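PDB 2Y6U: peroxisomal membrane protein LPX1 from Saccharomyces cerevisiae, which hydrolyses ester bonds of acyl esters and lipids in peroxisomes, with acyl esterase, lipase and phospholipase A activity. Local coordinates for residues 18-23 against 114-119; 106-111 against 259-264. All blocks are in the same frame, centred on the assembly; numbering follows the deposited sequence.

Contact 1: residues 18-23 against 114-119; sequences PRAPQS and WIDGAR
Arg-19 and Asp-116 are the residues whose CA atoms come nearest, 6.0 Å apart, where the loop joining strands 6-11 and 35-40 passes the first turns of helix 114-125. That helix belongs to the alpha/beta-hydrolase fold and packs beside helix 146-157. The loop is extended at Pro-18, which follows a cis peptide bond, and at Arg-19; it then closes into a type II beta turn from Ala-20 to Ser-23, with Gln-22 in the left-handed conformation of its third position.

Asp-116 carries the contact. Its CG lies beside its own backbone N, anti to the carbonyl carbon (chi1 -68°), and OD2 accepts the backbone N-H of Ala-20 at 2.8 Å. The bond is almost straight (177°) and reaches OD2 on its syn side. The other oxygen, OD1, uses its anti lone pair for a salt bridge with NH2 of Arg-119, one helical turn on, so that each oxygen of the carboxylate has its own partner. A short acid suits this place, since its two oxygens can serve loop and helix at once. Ala-20 is small enough for its CB to sit beside OD2.

Arg-19 meets the same aspartate differently: CB of Asp-116 lies over one face of the guanidinium, toward its rim and 3.8 Å from NH2, and the guanidinium and carboxylate planes are 66° apart. The salt bridge of Arg-19 goes instead from NH2 to Asp-120, and Arg-119 NH1 bonds Leu-157 O of the second subunit, placing the contact beside the dimer interface. Ser-23 OG donates to Ala-20 O, reinforcing the turn's own N-H bond to that oxygen. A water completes the join, donating one hydrogen to Ser-23 OG and the other to Asp-116 OD2, 2.7 Å away.

Contact 2: residues 106-111 against 259-264; sequences GRLGTN and QAQNLL
Leu-108 and Gln-261 cross at a slant where the loop before helix 114-125 meets helix 259-264, in the long insertion between sheet strands 164-168 and 286-292, where alpha/beta hydrolases commonly carry a cap. The leucine's CD1 packs against the aliphatic part of the glutamine, 3.9 Å from its CG, while Leu-108 CB lies 3.6 Å from NE2. Gln-261 bends at chi2 (-64°), and the amide beyond that bend is turned to the loop. NE2 donates to Gly-109 O at 3.3 Å, a long but nearly straight bond, with the oxygen close to the amide plane. A glutamine suits this site because its methylene groups can lie against leucine while its amide meets a backbone carbonyl.

Leu-264, one turn further along, sets its branched end against Thr-110: CD2 comes within 3.4 Å of Thr-110 O, and CD1 lies near Thr-110 CA. On the second subunit, Phe-367 packs on Gln-261 and Phe-374 on Leu-264, so helix 360-378 of the neighbour covers this junction.

Two waters bridge the segments. One donates to both Gly-109 O and Gln-261 OE1, an oxygen that also accepts from Asn-96 ND2; the other donates to Thr-110 O and Leu-264 O. The join therefore combines leucine packing with neutral hydrogen bonds: the carbonyls of Gly-109 and Thr-110 are met by amide and water, and no charged group takes part between the two segments.

Overall arrangement
Both contacts are buried within the dimer, yet both touch the second subunit, so neither is core in the sense of lying far from an interface. They share the course of residues 106-119: its loop part meets helix 259-264 in contact 2, and its helical part receives the 18-23 loop in contact 1. The two loops are joined directly, Ser-23 O to Gly-109 N and Pro-21 O to Asn-111 ND2, so that the two contacts touch, with centres about 13 Å apart. Chemistry separates them: contact 1 turns on a carboxylate amid arginines, whereas contact 2 relies on leucines and an uncharged amide.

Contact 1: residues 18-23 against 114-119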
ATOM      1  N   PRO A  18       4.371   9.197  -0.410  1.00 23.79           N
ATOM      2  CA  PRO A  18       5.798   9.467  -0.398  1.00 22.52           C
ATOM      3  C   PRO A  18       6.612   8.276  -0.800  1.00 24.04           C
ATOM      4  O   PRO A  18       6.054   7.225  -1.085  1.00 22.51           O
ATOM      5  CB  PRO A  18       6.081   9.890   1.056  1.00 23.49           C
ATOM      6  CG  PRO A  18       5.048   9.167   1.838  1.00 24.33           C
ATOM      7  CD  PRO A  18       3.830   9.041   0.927  1.00 24.81           C
ATOM      8  N   ARG A  19       7.918   8.517  -0.859  1.00 22.95           N
ATOM      9  CA  ARG A  19       8.905   7.611  -1.407  1.00 23.24           C
ATOM     10  C   ARG A  19      10.087   7.535  -0.447  1.00 24.07           C
ATOM     11  O   ARG A  19      10.200   8.320   0.476  1.00 23.35           O
ATOM     12  CB  ARG A  19       9.354   8.030  -2.825  1.00 21.66           C
ATOM     13  CG  ARG A  19       8.143   8.332  -3.776  1.00 24.37           C
ATOM     14  CD  ARG A  19       8.652   8.591  -5.175  1.00 23.66           C
ATOM     15  NE  ARG A  19       9.141   7.421  -5.901  1.00 23.57           N
ATOM     16  CZ  ARG A  19       8.335   6.531  -6.530  1.00 24.69           C
ATOM     17  NH1 ARG A  19       7.021   6.693  -6.461  1.00 23.16           N
ATOM     18  NH2 ARG A  19       8.837   5.567  -7.298  1.00 24.61           N
ATOM     19  N   ALA A  20      10.943   6.548  -0.679  1.00 23.48           N
ATOM     20  CA  ALA A  20      12.150   6.394   0.139  1.00 25.06           C
ATOM     21  C   ALA A  20      12.965   7.706   0.034  1.00 26.42           C
ATOM     22  O   ALA A  20      12.987   8.419  -1.031  1.00 24.63           O
ATOM     23  CB  ALA A  20      13.001   5.202  -0.438  1.00 24.30           C
ATOM     24  N   PRO A  21      13.730   7.974   1.087  1.00 30.17           N
ATOM     25  CA  PRO A  21      14.584   9.212   1.055  1.00 31.49           C
ATOM     26  C   PRO A  21      15.591   9.149  -0.120  1.00 30.22           C
ATOM     27  O   PRO A  21      16.032   8.068  -0.506  1.00 31.26           O
ATOM     28  CB  PRO A  21      15.368   9.105   2.402  1.00 34.04           C
ATOM     29  CG  PRO A  21      14.623   8.232   3.250  1.00 35.74           C
ATOM     30  CD  PRO A  21      13.924   7.201   2.334  1.00 32.42           C
ATOM     31  N   GLN A  22      15.828  10.281  -0.762  1.00 31.25           N
ATOM     32  CA  GLN A  22      16.693  10.385  -1.975  1.00 31.34           C
ATOM     33  C   GLN A  22      16.177   9.646  -3.190  1.00 28.40           C
ATOM     34  O   GLN A  22      16.936   9.391  -4.141  1.00 29.56           O
ATOM     35  CB  GLN A  22      18.162  10.014  -1.673  1.00 33.89           C
ATOM     36  CG  GLN A  22      18.858  11.082  -0.846  1.00 42.24           C
ATOM     37  CD  GLN A  22      18.392  11.122   0.577  1.00 47.88           C
ATOM     38  OE1 GLN A  22      18.401  10.094   1.267  1.00 50.97           O
ATOM     39  NE2 GLN A  22      18.014  12.314   1.054  1.00 52.95           N
ATOM     40  N   SER A  23      14.864   9.405  -3.260  1.00 27.60           N
ATOM     41  CA  SER A  23      14.202   8.948  -4.493  1.00 25.91           C
ATOM     42  C   SER A  23      14.223  10.040  -5.531  1.00 27.20           C
ATOM     43  O   SER A  23      14.227   9.780  -6.755  1.00 26.88           O
ATOM     44  CB  SER A  23      12.688   8.570  -4.273  1.00 25.72           C
ATOM     45  OG  SER A  23      12.655   7.426  -3.467  1.00 29.95           O
ATOM     46  N   TRP A 114      12.528  -0.682  -4.982  1.00 20.12           N
ATOM     47  CA  TRP A 114      11.640  -1.392  -5.914  1.00 20.75           C
ATOM     48  C   TRP A 114      10.236  -1.495  -5.318  1.00 20.34           C
ATOM     49  O   TRP A 114       9.274  -1.676  -6.095  1.00 22.24           O
ATOM     50  CB  TRP A 114      12.165  -2.792  -6.206  1.00 22.46           C
ATOM     51  CG  TRP A 114      13.432  -2.866  -6.957  1.00 21.86           C
ATOM     52  CD1 TRP A 114      14.202  -1.811  -7.412  1.00 24.88           C
ATOM     53  CD2 TRP A 114      14.045  -4.030  -7.408  1.00 23.50           C
ATOM     54  NE1 TRP A 114      15.332  -2.284  -8.021  1.00 25.44           N
ATOM     55  CE2 TRP A 114      15.229  -3.635  -8.128  1.00 25.47           C
ATOM     56  CE3 TRP A 114      13.763  -5.393  -7.278  1.00 23.46           C
ATOM     57  CZ2 TRP A 114      16.090  -4.554  -8.674  1.00 26.80           C
ATOM     58  CZ3 TRP A 114      14.546  -6.293  -7.894  1.00 28.23           C
ATOM     59  CH2 TRP A 114      15.785  -5.884  -8.541  1.00 29.71           C
ATOM     60  N   ILE A 115      10.115  -1.404  -3.979  1.00 21.20           N
ATOM     61  CA  ILE A 115       8.808  -1.426  -3.309  1.00 20.81           C
ATOM     62  C   ILE A 115       8.015  -0.133  -3.628  1.00 21.55           C
ATOM     63  O   ILE A 115       6.803  -0.169  -3.857  1.00 20.85           O
ATOM     64  CB  ILE A 115       8.868  -1.720  -1.864  1.00 20.79           C
ATOM     65  CG1 ILE A 115       9.582  -3.074  -1.575  1.00 22.34           C
ATOM     66  CG2 ILE A 115       7.382  -1.769  -1.267  1.00 19.61           C
ATOM     67  CD1 ILE A 115       9.884  -3.343  -0.135  1.00 24.37           C
ATOM     68  N   ASP A 116       8.691   0.998  -3.634  1.00 21.34           N
ATOM     69  CA  ASP A 116       8.095   2.281  -4.150  1.00 21.57           C
ATOM     70  C   ASP A 116       7.582   2.043  -5.587  1.00 20.92           C
ATOM     71  O   ASP A 116       6.472   2.464  -5.940  1.00 20.79           O
ATOM     72  CB  ASP A 116       9.097   3.406  -4.191  1.00 22.69           C
ATOM     73  CG  ASP A 116       9.556   3.875  -2.825  1.00 25.59           C
ATOM     74  OD1 ASP A 116       9.127   3.375  -1.755  1.00 26.94           O
ATOM     75  OD2 ASP A 116      10.500   4.767  -2.812  1.00 24.63           O
ATOM     76  N   GLY A 117       8.379   1.396  -6.419  1.00 21.11           N
ATOM     77  CA  GLY A 117       7.962   1.075  -7.766  1.00 19.84           C
ATOM     78  C   GLY A 117       6.692   0.152  -7.796  1.00 21.12           C
ATOM     79  O   GLY A 117       5.836   0.311  -8.637  1.00 22.24           O
ATOM     80  N   ALA A 118       6.588  -0.815  -6.863  1.00 20.07           N
ATOM     81  CA  ALA A 118       5.360  -1.575  -6.708  1.00 19.68           C
ATOM     82  C   ALA A 118       4.190  -0.741  -6.283  1.00 19.28           C
ATOM     83  O   ALA A 118       3.048  -0.905  -6.835  1.00 18.57           O
ATOM     84  CB  ALA A 118       5.543  -2.821  -5.770  1.00 18.31           C
ATOM     85  N   ARG A 119       4.396   0.195  -5.375  1.00 18.30           N
ATOM     86  CA  ARG A 119       3.356   1.164  -5.106  1.00 19.53           C
ATOM     87  C   ARG A 119       2.878   1.960  -6.383  1.00 19.10           C
ATOM     88  O   ARG A 119       1.671   2.306  -6.491  1.00 21.07           O
ATOM     89  CB  ARG A 119       3.700   2.129  -3.924  1.00 21.30           C
ATOM     90  CG  ARG A 119       3.758   1.457  -2.545  1.00 22.70           C
ATOM     91  CD  ARG A 119       3.802   2.317  -1.245  1.00 22.26           C
ATOM     92  NE  ARG A 119       5.226   2.458  -1.060  1.00 32.67           N
ATOM     93  CZ  ARG A 119       6.005   1.739  -0.300  1.00 33.27           C
ATOM     94  NH1 ARG A 119       5.609   0.839   0.467  1.00 36.37           N
ATOM     95  NH2 ARG A 119       7.267   1.903  -0.433  1.00 38.62           N
TER
HETATM   96  O   HOH W   1       5.881   4.930  -2.795  1.00 23.74           O
HETATM   97  O   HOH W   2      12.442   4.922  -4.628  1.00 23.35           O

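Contact 2: residues 106-111 against 259-264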
ATOM      1  N   GLY A 106      15.965  15.099 -14.554  1.00 36.28           N
ATOM      2  CA  GLY A 106      16.397  16.093 -13.567  1.00 36.21           C
ATOM      3  C   GLY A 106      15.779  15.911 -12.158  1.00 33.32           C
ATOM      4  O   GLY A 106      16.203  16.590 -11.260  1.00 34.83           O
ATOM      5  N   ARG A 107      14.739  15.094 -12.021  1.00 30.23           N
ATOM      6  CA  ARG A 107      14.068  14.867 -10.747  1.00 31.50           C
ATOM      7  C   ARG A 107      14.526  13.656  -9.978  1.00 30.27           C
ATOM      8  O   ARG A 107      14.262  13.579  -8.772  1.00 29.13           O
ATOM      9  CB  ARG A 107      12.579  14.617 -10.933  1.00 31.03           C
ATOM     10  CG  ARG A 107      11.831  15.741 -11.622  1.00 35.03           C
ATOM     11  CD  ARG A 107      10.359  15.279 -11.864  1.00 38.55           C
ATOM     12  NE  ARG A 107       9.671  16.330 -12.657  1.00 47.98           N
ATOM     13  CZ  ARG A 107       8.611  16.072 -13.429  1.00 51.16           C
ATOM     14  NH1 ARG A 107       8.114  14.824 -13.510  1.00 44.34           N
ATOM     15  NH2 ARG A 107       8.077  17.051 -14.146  1.00 52.84           N
ATOM     16  N   LEU A 108      15.154  12.703 -10.669  1.00 30.16           N
ATOM     17  CA  LEU A 108      15.492  11.420 -10.053  1.00 28.84           C
ATOM     18  C   LEU A 108      16.723  11.527  -9.117  1.00 29.22           C
ATOM     19  O   LEU A 108      17.629  12.249  -9.367  1.00 32.07           O
ATOM     20  CB  LEU A 108      15.750  10.382 -11.122  1.00 28.14           C
ATOM     21  CG  LEU A 108      14.586   9.971 -12.031  1.00 28.69           C
ATOM     22  CD1 LEU A 108      15.150   9.154 -13.241  1.00 27.37           C
ATOM     23  CD2 LEU A 108      13.433   9.325 -11.213  1.00 25.50           C
ATOM     24  N   GLY A 109      16.631  10.904  -7.946  1.00 28.56           N
ATOM     25  CA  GLY A 109      17.768  10.750  -7.010  1.00 27.68           C
ATOM     26  C   GLY A 109      18.427   9.367  -7.093  1.00 27.56           C
ATOM     27  O   GLY A 109      18.292   8.625  -8.102  1.00 28.91           O
ATOM     28  N   THR A 110      19.260   9.054  -6.103  1.00 29.59           N
ATOM     29  CA  THR A 110      20.080   7.829  -6.120  1.00 32.60           C
ATOM     30  C   THR A 110      19.341   6.622  -5.504  1.00 33.02           C
ATOM     31  O   THR A 110      19.747   5.477  -5.700  1.00 35.51           O
ATOM     32  CB  THR A 110      21.361   8.042  -5.398  1.00 33.95           C
ATOM     33  OG1 THR A 110      21.057   8.454  -4.058  1.00 37.40           O
ATOM     34  CG2 THR A 110      22.151   9.183  -6.131  1.00 35.15           C
ATOM     35  N   ASN A 111      18.218   6.852  -4.858  1.00 30.95           N
ATOM     36  CA  ASN A 111      17.604   5.743  -4.130  1.00 31.30           C
ATOM     37  C   ASN A 111      16.370   5.230  -4.929  1.00 30.50           C
ATOM     38  O   ASN A 111      15.295   5.742  -4.717  1.00 32.55           O
ATOM     39  CB  ASN A 111      17.279   6.242  -2.702  1.00 30.72           C
ATOM     40  CG  ASN A 111      16.654   5.108  -1.712  1.00 35.26           C
ATOM     41  OD1 ASN A 111      16.528   4.021  -2.125  1.00 34.44           O
ATOM     42  ND2 ASN A 111      16.452   5.438  -0.419  1.00 33.70           N
ATOM     43  N   GLN A 259      22.387   5.591 -17.925  1.00 37.90           N
ATOM     44  CA  GLN A 259      23.309   4.608 -17.400  1.00 37.10           C
ATOM     45  C   GLN A 259      23.338   4.633 -15.869  1.00 35.82           C
ATOM     46  O   GLN A 259      23.359   3.599 -15.258  1.00 34.98           O
ATOM     47  CB  GLN A 259      24.741   4.851 -17.886  1.00 39.16           C
ATOM     48  CG  GLN A 259      25.722   3.797 -17.361  1.00 42.36           C
ATOM     49  CD  GLN A 259      27.068   3.811 -18.098  1.00 47.26           C
ATOM     50  OE1 GLN A 259      27.665   4.839 -18.253  1.00 46.28           O
ATOM     51  NE2 GLN A 259      27.502   2.662 -18.577  1.00 46.87           N
ATOM     52  N   ALA A 260      23.426   5.810 -15.253  1.00 35.68           N
ATOM     53  CA  ALA A 260      23.436   5.874 -13.771  1.00 35.79           C
ATOM     54  C   ALA A 260      22.235   5.208 -13.153  1.00 34.51           C
ATOM     55  O   ALA A 260      22.346   4.478 -12.145  1.00 33.51           O
ATOM     56  CB  ALA A 260      23.564   7.337 -13.307  1.00 37.47           C
ATOM     57  N   GLN A 261      21.052   5.415 -13.762  1.00 32.43           N
ATOM     58  CA  GLN A 261      19.775   4.819 -13.232  1.00 31.44           C
ATOM     59  C   GLN A 261      19.753   3.304 -13.409  1.00 30.44           C
ATOM     60  O   GLN A 261      19.308   2.580 -12.512  1.00 30.05           O
ATOM     61  CB  GLN A 261      18.558   5.498 -13.850  1.00 28.21           C
ATOM     62  CG  GLN A 261      18.412   6.943 -13.388  1.00 30.11           C
ATOM     63  CD  GLN A 261      18.159   7.053 -11.908  1.00 29.66           C
ATOM     64  OE1 GLN A 261      17.634   6.148 -11.320  1.00 31.19           O
ATOM     65  NE2 GLN A 261      18.521   8.169 -11.315  1.00 30.14           N
ATOM     66  N   ASN A 262      20.386   2.855 -14.486  1.00 31.15           N
ATOM     67  CA  ASN A 262      20.469   1.447 -14.810  1.00 30.91           C
ATOM     68  C   ASN A 262      21.309   0.799 -13.673  1.00 32.16           C
ATOM     69  O   ASN A 262      20.846  -0.138 -12.987  1.00 30.53           O
ATOM     70  CB  ASN A 262      21.098   1.282 -16.214  1.00 32.63           C
ATOM     71  CG  ASN A 262      20.764  -0.013 -16.869  1.00 32.93           C
ATOM     72  OD1 ASN A 262      20.567  -1.014 -16.190  1.00 32.22           O
ATOM     73  ND2 ASN A 262      20.762  -0.023 -18.254  1.00 32.41           N
ATOM     74  N   LEU A 263      22.481   1.369 -13.418  1.00 33.87           N
ATOM     75  CA  LEU A 263      23.403   0.885 -12.402  1.00 34.16           C
ATOM     76  C   LEU A 263      22.767   0.896 -11.009  1.00 34.74           C
ATOM     77  O   LEU A 263      22.948  -0.053 -10.250  1.00 34.28           O
ATOM     78  CB  LEU A 263      24.688   1.681 -12.397  1.00 35.20           C
ATOM     79  CG  LEU A 263      25.584   1.397 -13.628  1.00 37.19           C
ATOM     80  CD1 LEU A 263      26.768   2.366 -13.670  1.00 35.53           C
ATOM     81  CD2 LEU A 263      26.112  -0.074 -13.652  1.00 37.60           C
ATOM     82  N   LEU A 264      22.046   1.976 -10.674  1.00 34.25           N
ATOM     83  CA  LEU A 264      21.345   2.069  -9.407  1.00 34.25           C
ATOM     84  C   LEU A 264      20.302   0.980  -9.154  1.00 32.42           C
ATOM     85  O   LEU A 264      19.909   0.759  -7.988  1.00 32.15           O
ATOM     86  CB  LEU A 264      20.648   3.450  -9.296  1.00 34.38           C
ATOM     87  CG  LEU A 264      21.522   4.659  -9.124  1.00 37.03           C
ATOM     88  CD1 LEU A 264      20.811   5.999  -9.325  1.00 37.89           C
ATOM     89  CD2 LEU A 264      22.264   4.603  -7.761  1.00 38.26           C
TER
HETATM   90  O   HOH W   3      16.368   6.650  -8.848  1.00 31.87           O
HETATM   91  O   HOH W   4      19.249   2.685  -5.859  1.00 32.84           O